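Local coordinates for D7 protein (Anopheles stephensi, PDB 3NHI), which binds and sequesters cysteinyl leukotrienes and thromboxane A2 analogues, helping the female mosquito to feed on vertebrate blood, at residues A[61-75]-A[92-106]. Numbering follows the deposited sequence.
Sequences IYDPQENAFKSDRIP and VTEYQKALAAANAKS
I74 plugs into the helix 89-101 as a knob among V92, Y95, Q96 and L99. Its CG2, set anti to the backbone N, meets V92 CG1 and the Y95 ring atom CD2, while CG1 lies over one face of that ring, 3.9 Å above its plane and offset toward the rim. CD1 turns onto L99, and the pair I74 CD1 to L99 CD1, at 3.5 Å, is closer than ordinary van der Waals contact. L99 CD2 reaches F69 CD1 at 3.9 Å and shares I61 CG2 with CD1. The F69 ring continues the apolar seam to A102 and A104, its CD2 3.7 Å from A102 CB and its CE2 near A104. S71 lies against the helix, its CB 3.4 Å from Q96 O.

One polar bond flanks the seam beside I74; the other closes it beyond A104. Q96, with CG anti to the backbone N (chi1 172°) and the chain extended beyond it, runs across P75 and brings NE2 to D72 OD1, 2.9 Å away. The oxygen lies in the Q96 amide plane, but the amide meets the carboxylate from above its plane, the two planes being 73° apart. N67 ends the four-residue connection 64-67 of the 62-63/68-69 hairpin, with a G1 bulge at N67 and A68 opposite D63. Its ND2 donates to K105 O (2.9 Å, N-H...O 155°), and its OD1 accepts from Y62 OH at the edge of the tyrosine ring; these two bonds fix the amide's flip.

Y95 OH bonds to Y116 of helix 109-130, and I61 touches the bound hydroxyeicosatetraenoic acid. In this odorant-binding (PBP/GOBP) family protein, apolar contacts thus join the hairpin and the start of helix 73-85 to helix 89-101 and segment 102-106, reaching the pocket wall at I61. With polar groups kept to the more exposed flank and end, the join is probably mainly hydrophobic, its alignment set by the two amide bonds.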
ATOM      1  N   ILE A  61      13.238   0.519   6.631  1.00  5.52           N
ATOM      2  CA  ILE A  61      14.183   0.751   7.716  1.00  6.19           C
ATOM      3  C   ILE A  61      14.959  -0.539   8.025  1.00  6.56           C
ATOM      4  O   ILE A  61      16.154  -0.501   8.356  1.00  7.16           O
ATOM      5  CB  ILE A  61      13.427   1.279   8.969  1.00  5.74           C
ATOM      6  CG1 ILE A  61      12.767   2.625   8.664  1.00  6.48           C
ATOM      7  CG2 ILE A  61      14.351   1.412  10.181  1.00  7.26           C
ATOM      8  CD1 ILE A  61      11.805   3.088   9.741  1.00  7.87           C
ATOM      9  N   TYR A  62      14.272  -1.672   7.922  1.00  6.10           N
ATOM     10  CA  TYR A  62      14.879  -2.993   8.024  1.00  6.56           C
ATOM     11  C   TYR A  62      14.878  -3.655   6.650  1.00  6.69           C
ATOM     12  O   TYR A  62      13.847  -3.682   5.967  1.00  6.72           O
ATOM     13  CB  TYR A  62      14.082  -3.860   9.001  1.00  6.61           C
ATOM     14  CG  TYR A  62      14.508  -5.312   9.015  1.00  6.95           C
ATOM     15  CD1 TYR A  62      15.714  -5.690   9.600  1.00  6.85           C
ATOM     16  CD2 TYR A  62      13.700  -6.302   8.452  1.00  7.37           C
ATOM     17  CE1 TYR A  62      16.113  -7.028   9.610  1.00  7.16           C
ATOM     18  CE2 TYR A  62      14.084  -7.636   8.468  1.00  7.25           C
ATOM     19  CZ  TYR A  62      15.290  -7.987   9.044  1.00  7.75           C
ATOM     20  OH  TYR A  62      15.655  -9.316   9.043  1.00  9.37           O
ATOM     21  N   ASP A  63      16.028  -4.193   6.248  1.00  7.62           N
ATOM     22  CA  ASP A  63      16.107  -4.962   5.017  1.00  8.50           C
ATOM     23  C   ASP A  63      16.152  -6.461   5.338  1.00  8.18           C
ATOM     24  O   ASP A  63      17.112  -6.925   5.959  1.00  7.48           O
ATOM     25  CB  ASP A  63      17.337  -4.581   4.202  1.00  9.19           C
ATOM     26  CG  ASP A  63      17.333  -5.247   2.844  1.00 12.57           C
ATOM     27  OD1 ASP A  63      16.681  -4.712   1.917  1.00 17.88           O
ATOM     28  OD2 ASP A  63      17.914  -6.335   2.713  1.00 16.36           O
ATOM     29  N   PRO A  64      15.126  -7.224   4.904  1.00  8.81           N
ATOM     30  CA  PRO A  64      15.068  -8.644   5.256  1.00  9.55           C
ATOM     31  C   PRO A  64      16.106  -9.518   4.551  1.00  9.82           C
ATOM     32  O   PRO A  64      16.460 -10.563   5.080  1.00 10.70           O
ATOM     33  CB  PRO A  64      13.645  -9.063   4.865  1.00  9.78           C
ATOM     34  CG  PRO A  64      13.110  -7.997   4.020  1.00 10.74           C
ATOM     35  CD  PRO A  64      13.921  -6.762   4.188  1.00  8.93           C
ATOM     36  N   GLN A  65      16.595  -9.097   3.386  1.00  9.90           N
ATOM     37  CA  GLN A  65      17.600  -9.890   2.664  1.00 10.42           C
ATOM     38  C   GLN A  65      18.974  -9.775   3.320  1.00 10.66           C
ATOM     39  O   GLN A  65      19.676 -10.769   3.518  1.00 10.84           O
ATOM     40  CB  GLN A  65      17.638  -9.507   1.181  1.00 10.53           C
ATOM     41  CG  GLN A  65      16.285  -9.603   0.475  1.00 11.49           C
ATOM     42  CD  GLN A  65      15.624 -10.961   0.634  1.00 11.16           C
ATOM     43  OE1 GLN A  65      16.299 -11.995   0.641  1.00 11.33           O
ATOM     44  NE2 GLN A  65      14.300 -10.966   0.770  1.00 11.91           N
ATOM     45  N   GLU A  66      19.340  -8.559   3.699  1.00 10.35           N
ATOM     46  CA  GLU A  66      20.578  -8.342   4.435  1.00 11.32           C
ATOM     47  C   GLU A  66      20.439  -8.643   5.920  1.00 10.69           C
ATOM     48  O   GLU A  66      21.441  -8.766   6.627  1.00 11.47           O
ATOM     49  CB  GLU A  66      21.053  -6.907   4.237  1.00 11.92           C
ATOM     50  CG  GLU A  66      21.484  -6.625   2.816  1.00 15.33           C
ATOM     51  CD  GLU A  66      21.744  -5.160   2.568  1.00 18.35           C
ATOM     52  OE1 GLU A  66      21.745  -4.760   1.382  1.00 21.04           O
ATOM     53  OE2 GLU A  66      21.950  -4.412   3.553  1.00 18.08           O
ATOM     54  N   ASN A  67      19.197  -8.773   6.391  1.00  9.80           N
ATOM     55  CA  ASN A  67      18.915  -8.867   7.822  1.00  9.42           C
ATOM     56  C   ASN A  67      19.612  -7.737   8.580  1.00  9.10           C
ATOM     57  O   ASN A  67      20.372  -7.962   9.520  1.00 10.26           O
ATOM     58  CB  ASN A  67      19.292 -10.248   8.386  1.00  9.85           C
ATOM     59  CG  ASN A  67      18.893 -10.410   9.847  1.00  9.71           C
ATOM     60  OD1 ASN A  67      17.875  -9.864  10.292  1.00  9.74           O
ATOM     61  ND2 ASN A  67      19.700 -11.147  10.604  1.00 11.11           N
ATOM     62  N   ALA A  68      19.337  -6.509   8.155  1.00  8.80           N
ATOM     63  CA  ALA A  68      20.058  -5.348   8.657  1.00  8.41           C
ATOM     64  C   ALA A  68      19.131  -4.151   8.787  1.00  7.94           C
ATOM     65  O   ALA A  68      18.243  -3.957   7.957  1.00  7.77           O
ATOM     66  CB  ALA A  68      21.222  -5.005   7.727  1.00  9.27           C
ATOM     67  N   PHE A  69      19.357  -3.358   9.836  1.00  7.82           N
ATOM     68  CA  PHE A  69      18.811  -2.012   9.931  1.00  8.06           C
ATOM     69  C   PHE A  69      19.632  -1.107   9.023  1.00  8.60           C
ATOM     70  O   PHE A  69      20.868  -1.130   9.044  1.00 10.89           O
ATOM     71  CB  PHE A  69      18.848  -1.510  11.380  1.00  7.73           C
ATOM     72  CG  PHE A  69      17.852  -2.188  12.284  1.00  7.69           C
ATOM     73  CD1 PHE A  69      16.500  -1.866  12.215  1.00  8.12           C
ATOM     74  CD2 PHE A  69      18.265  -3.138  13.211  1.00  8.38           C
ATOM     75  CE1 PHE A  69      15.567  -2.487  13.044  1.00  8.28           C
ATOM     76  CE2 PHE A  69      17.343  -3.755  14.054  1.00  8.47           C
ATOM     77  CZ  PHE A  69      15.992  -3.430  13.967  1.00  8.19           C
ATOM     78  N   LYS A  70      18.938  -0.337   8.200  1.00  8.62           N
ATOM     79  CA  LYS A  70      19.579   0.470   7.175  1.00  8.45           C
ATOM     80  C   LYS A  70      19.669   1.926   7.616  1.00  8.47           C
ATOM     81  O   LYS A  70      18.911   2.796   7.157  1.00  8.19           O
ATOM     82  CB  LYS A  70      18.821   0.311   5.857  1.00  8.39           C
ATOM     83  CG  LYS A  70      18.733  -1.143   5.382  1.00  9.21           C
ATOM     84  CD  LYS A  70      20.107  -1.703   5.024  1.00 11.16           C
ATOM     85  CE  LYS A  70      20.635  -1.059   3.751  1.00 12.13           C
ATOM     86  NZ  LYS A  70      22.007  -1.534   3.399  1.00 13.33           N
ATOM     87  N   SER A  71      20.619   2.194   8.507  1.00  8.10           N
ATOM     88  CA  SER A  71      20.735   3.496   9.170  1.00  8.17           C
ATOM     89  C   SER A  71      20.848   4.671   8.201  1.00  7.57           C
ATOM     90  O   SER A  71      20.280   5.739   8.447  1.00  6.80           O
ATOM     91  CB  SER A  71      21.929   3.511  10.136  1.00  8.61           C
ATOM     92  OG  SER A  71      23.178   3.463   9.453  1.00 11.38           O
ATOM     93  N   ASP A  72      21.564   4.480   7.098  1.00  7.18           N
ATOM     94  CA  ASP A  72      21.822   5.590   6.191  1.00  7.21           C
ATOM     95  C   ASP A  72      20.607   6.005   5.371  1.00  7.01           C
ATOM     96  O   ASP A  72      20.602   7.069   4.751  1.00  7.79           O
ATOM     97  CB  ASP A  72      23.020   5.296   5.280  1.00  7.06           C
ATOM     98  CG  ASP A  72      24.365   5.335   6.012  1.00  8.05           C
ATOM     99  OD1 ASP A  72      24.430   5.565   7.238  1.00  8.71           O
ATOM    100  OD2 ASP A  72      25.377   5.118   5.328  1.00  8.29           O
ATOM    101  N   ARG A  73      19.565   5.176   5.389  1.00  6.40           N
ATOM    102  CA  ARG A  73      18.323   5.524   4.700  1.00  6.24           C
ATOM    103  C   ARG A  73      17.546   6.602   5.431  1.00  6.05           C
ATOM    104  O   ARG A  73      16.771   7.326   4.809  1.00  5.83           O
ATOM    105  CB  ARG A  73      17.443   4.297   4.475  1.00  5.88           C
ATOM    106  CG  ARG A  73      18.058   3.313   3.483  1.00  5.58           C
ATOM    107  CD  ARG A  73      17.185   2.088   3.298  1.00  6.39           C
ATOM    108  NE  ARG A  73      17.792   1.135   2.364  1.00  8.07           N
ATOM    109  CZ  ARG A  73      17.285  -0.060   2.083  1.00  8.53           C
ATOM    110  NH1 ARG A  73      16.186  -0.488   2.681  1.00  7.75           N
ATOM    111  NH2 ARG A  73      17.883  -0.851   1.206  1.00 10.45           N
ATOM    112  N   ILE A  74      17.778   6.741   6.733  1.00  5.93           N
ATOM    113  CA  ILE A  74      17.039   7.724   7.528  1.00  5.91           C
ATOM    114  C   ILE A  74      17.338   9.160   7.071  1.00  6.03           C
ATOM    115  O   ILE A  74      16.412   9.939   6.830  1.00  5.63           O
ATOM    116  CB  ILE A  74      17.220   7.481   9.066  1.00  6.28           C
ATOM    117  CG1 ILE A  74      16.213   6.433   9.549  1.00  7.40           C
ATOM    118  CG2 ILE A  74      17.044   8.773   9.874  1.00  7.08           C
ATOM    119  CD1 ILE A  74      16.295   5.098   8.827  1.00 10.67           C
ATOM    120  N   PRO A  75      18.624   9.513   6.902  1.00  5.93           N
ATOM    121  CA  PRO A  75      18.880  10.850   6.360  1.00  6.21           C
ATOM    122  C   PRO A  75      18.352  11.048   4.932  1.00  6.25           C
ATOM    123  O   PRO A  75      17.982  12.165   4.580  1.00  6.78           O
ATOM    124  CB  PRO A  75      20.412  10.960   6.411  1.00  6.86           C
ATOM    125  CG  PRO A  75      20.785  10.081   7.565  1.00  6.87           C
ATOM    126  CD  PRO A  75      19.861   8.894   7.427  1.00  6.28           C
ATOM    127  N   VAL A  92      17.810  13.949  13.368  1.00  7.81           N
ATOM    128  CA  VAL A  92      17.894  12.948  12.306  1.00  7.28           C
ATOM    129  C   VAL A  92      19.193  12.134  12.402  1.00  6.94           C
ATOM    130  O   VAL A  92      19.169  10.903  12.305  1.00  6.70           O
ATOM    131  CB  VAL A  92      17.754  13.616  10.921  1.00  6.74           C
ATOM    132  CG1 VAL A  92      18.025  12.619   9.794  1.00  7.72           C
ATOM    133  CG2 VAL A  92      16.357  14.222  10.763  1.00  7.40           C
ATOM    134  N   THR A  93      20.316  12.821  12.599  1.00  7.00           N
ATOM    135  CA  THR A  93      21.603  12.162  12.815  1.00  7.82           C
ATOM    136  C   THR A  93      21.569  11.247  14.047  1.00  7.21           C
ATOM    137  O   THR A  93      22.089  10.127  14.013  1.00  7.44           O
ATOM    138  CB  THR A  93      22.700  13.228  12.940  1.00  7.97           C
ATOM    139  OG1 THR A  93      22.950  13.758  11.635  1.00  9.42           O
ATOM    140  CG2 THR A  93      23.999  12.660  13.526  1.00 10.06           C
ATOM    141  N   GLU A  94      20.952  11.726  15.128  1.00  6.83           N
ATOM    142  CA  GLU A  94      20.845  10.932  16.346  1.00  7.34           C
ATOM    143  C   GLU A  94      20.001   9.674  16.111  1.00  6.34           C
ATOM    144  O   GLU A  94      20.339   8.599  16.608  1.00  6.41           O
ATOM    145  CB  GLU A  94      20.296  11.777  17.512  1.00  7.78           C
ATOM    146  CG  GLU A  94      21.279  12.855  18.026  1.00 11.18           C
ATOM    147  CD  GLU A  94      20.618  14.000  18.802  1.00 15.64           C
ATOM    148  OE1 GLU A  94      19.371  14.140  18.809  1.00 16.85           O
ATOM    149  OE2 GLU A  94      21.374  14.800  19.393  1.00 19.16           O
ATOM    150  N   TYR A  95      18.928   9.803  15.327  1.00  5.99           N
ATOM    151  CA  TYR A  95      18.075   8.662  14.972  1.00  5.43           C
ATOM    152  C   TYR A  95      18.852   7.641  14.134  1.00  5.66           C
ATOM    153  O   TYR A  95      18.846   6.448  14.431  1.00  5.62           O
ATOM    154  CB  TYR A  95      16.851   9.198  14.230  1.00  5.35           C
ATOM    155  CG  TYR A  95      15.751   8.230  13.851  1.00  5.12           C
ATOM    156  CD1 TYR A  95      15.549   7.015  14.513  1.00  5.93           C
ATOM    157  CD2 TYR A  95      14.869   8.572  12.822  1.00  6.34           C
ATOM    158  CE1 TYR A  95      14.494   6.172  14.135  1.00  5.76           C
ATOM    159  CE2 TYR A  95      13.836   7.736  12.446  1.00  5.79           C
ATOM    160  CZ  TYR A  95      13.658   6.541  13.095  1.00  5.42           C
ATOM    161  OH  TYR A  95      12.608   5.742  12.700  1.00  6.11           O
ATOM    162  N   GLN A  96      19.541   8.130  13.104  1.00  5.75           N
ATOM    163  CA  GLN A  96      20.425   7.314  12.287  1.00  5.92           C
ATOM    164  C   GLN A  96      21.424   6.540  13.159  1.00  5.89           C
ATOM    165  O   GLN A  96      21.618   5.333  12.991  1.00  6.69           O
ATOM    166  CB  GLN A  96      21.172   8.217  11.294  1.00  5.58           C
ATOM    167  CG  GLN A  96      22.281   7.517  10.505  1.00  5.95           C
ATOM    168  CD  GLN A  96      23.183   8.486   9.765  1.00  6.55           C
ATOM    169  OE1 GLN A  96      23.268   9.666  10.111  1.00  7.22           O
ATOM    170  NE2 GLN A  96      23.873   7.987   8.740  1.00  7.54           N
ATOM    171  N   LYS A  97      22.050   7.242  14.100  1.00  6.41           N
ATOM    172  CA  LYS A  97      23.059   6.630  14.950  1.00  6.50           C
ATOM    173  C   LYS A  97      22.473   5.569  15.879  1.00  6.36           C
ATOM    174  O   LYS A  97      23.050   4.501  16.027  1.00  6.65           O
ATOM    175  CB  LYS A  97      23.852   7.697  15.708  1.00  6.52           C
ATOM    176  CG  LYS A  97      24.845   8.407  14.772  1.00  7.76           C
ATOM    177  CD  LYS A  97      25.354   9.747  15.307  1.00  8.94           C
ATOM    178  CE  LYS A  97      26.291   9.580  16.484  1.00  7.45           C
ATOM    179  NZ  LYS A  97      26.869  10.922  16.814  1.00  9.15           N
ATOM    180  N   ALA A  98      21.302   5.843  16.460  1.00  6.36           N
ATOM    181  CA  ALA A  98      20.620   4.848  17.284  1.00  6.81           C
ATOM    182  C   ALA A  98      20.292   3.583  16.487  1.00  7.51           C
ATOM    183  O   ALA A  98      20.426   2.461  16.995  1.00  7.99           O
ATOM    184  CB  ALA A  98      19.360   5.440  17.917  1.00  7.01           C
ATOM    185  N   LEU A  99      19.885   3.754  15.230  1.00  7.86           N
ATOM    186  CA  LEU A  99      19.651   2.598  14.352  1.00  8.52           C
ATOM    187  C   LEU A  99      20.925   1.822  14.021  1.00  8.60           C
ATOM    188  O   LEU A  99      20.907   0.584  13.913  1.00  8.71           O
ATOM    189  CB  LEU A  99      18.957   3.026  13.063  1.00  9.34           C
ATOM    190  CG  LEU A  99      17.452   3.208  13.235  1.00 10.86           C
ATOM    191  CD1 LEU A  99      16.898   3.963  12.065  1.00 12.89           C
ATOM    192  CD2 LEU A  99      16.760   1.842  13.359  1.00 11.44           C
ATOM    193  N   ALA A 100      22.027   2.545  13.850  1.00  8.36           N
ATOM    194  CA  ALA A 100      23.313   1.906  13.598  1.00  8.57           C
ATOM    195  C   ALA A 100      23.775   1.040  14.777  1.00  9.13           C
ATOM    196  O   ALA A 100      24.532   0.083  14.588  1.00 10.66           O
ATOM    197  CB  ALA A 100      24.382   2.937  13.224  1.00  9.14           C
ATOM    198  N   ALA A 101      23.325   1.373  15.986  1.00  9.34           N
ATOM    199  CA  ALA A 101      23.677   0.586  17.174  1.00  9.52           C
ATOM    200  C   ALA A 101      22.815  -0.660  17.329  1.00  9.46           C
ATOM    201  O   ALA A 101      23.179  -1.574  18.067  1.00 10.22           O
ATOM    202  CB  ALA A 101      23.551   1.439  18.424  1.00  9.50           C
ATOM    203  N   ALA A 102      21.673  -0.683  16.648  1.00  8.96           N
ATOM    204  CA  ALA A 102      20.675  -1.725  16.863  1.00  9.55           C
ATOM    205  C   ALA A 102      21.123  -3.060  16.277  1.00  9.79           C
ATOM    206  O   ALA A 102      21.681  -3.110  15.175  1.00 10.97           O
ATOM    207  CB  ALA A 102      19.338  -1.299  16.281  1.00  9.55           C
ATOM    208  N   ASN A 103      20.846  -4.138  17.012  1.00  9.94           N
ATOM    209  CA  ASN A 103      21.247  -5.493  16.627  1.00 10.22           C
ATOM    210  C   ASN A 103      20.022  -6.297  16.205  1.00 10.04           C
ATOM    211  O   ASN A 103      19.179  -6.642  17.037  1.00 10.38           O
ATOM    212  CB  ASN A 103      21.965  -6.179  17.799  1.00 10.35           C
ATOM    213  CG  ASN A 103      22.574  -7.525  17.427  1.00 11.17           C
ATOM    214  OD1 ASN A 103      22.366  -8.057  16.334  1.00 10.86           O
ATOM    215  ND2 ASN A 103      23.339  -8.082  18.354  1.00 13.82           N
ATOM    216  N   ALA A 104      19.931  -6.579  14.908  1.00  9.46           N
ATOM    217  CA  ALA A 104      18.807  -7.328  14.338  1.00  9.29           C
ATOM    218  C   ALA A 104      18.793  -8.783  14.790  1.00  9.73           C
ATOM    219  O   ALA A 104      17.739  -9.425  14.768  1.00  9.53           O
ATOM    220  CB  ALA A 104      18.827  -7.247  12.829  1.00  9.42           C
ATOM    221  N   LYS A 105      19.952  -9.289  15.206  1.00 10.23           N
ATOM    222  CA  LYS A 105      20.092 -10.694  15.629  1.00 10.92           C
ATOM    223  C   LYS A 105      19.503 -11.631  14.561  1.00 10.80           C
ATOM    224  O   LYS A 105      19.938 -11.591  13.412  1.00 10.90           O
ATOM    225  CB  LYS A 105      19.526 -10.910  17.045  1.00 10.94           C
ATOM    226  CG  LYS A 105      20.291 -10.148  18.118  1.00 12.11           C
ATOM    227  CD  LYS A 105      19.834 -10.486  19.526  1.00 15.19           C
ATOM    228  CE  LYS A 105      20.667  -9.730  20.541  1.00 17.55           C
ATOM    229  NZ  LYS A 105      20.240  -9.989  21.942  1.00 19.72           N
ATOM    230  N   SER A 106      18.509 -12.450  14.914  1.00 10.86           N
ATOM    231  CA  SER A 106      17.958 -13.422  13.963  1.00 11.75           C
ATOM    232  C   SER A 106      17.052 -12.805  12.893  1.00 11.56           C
ATOM    233  O   SER A 106      16.791 -13.420  11.850  1.00 12.54           O
ATOM    234  CB  SER A 106      17.199 -14.535  14.698  1.00 11.76           C
ATOM    235  OG  SER A 106      15.906 -14.095  15.089  1.00 12.08           O
TER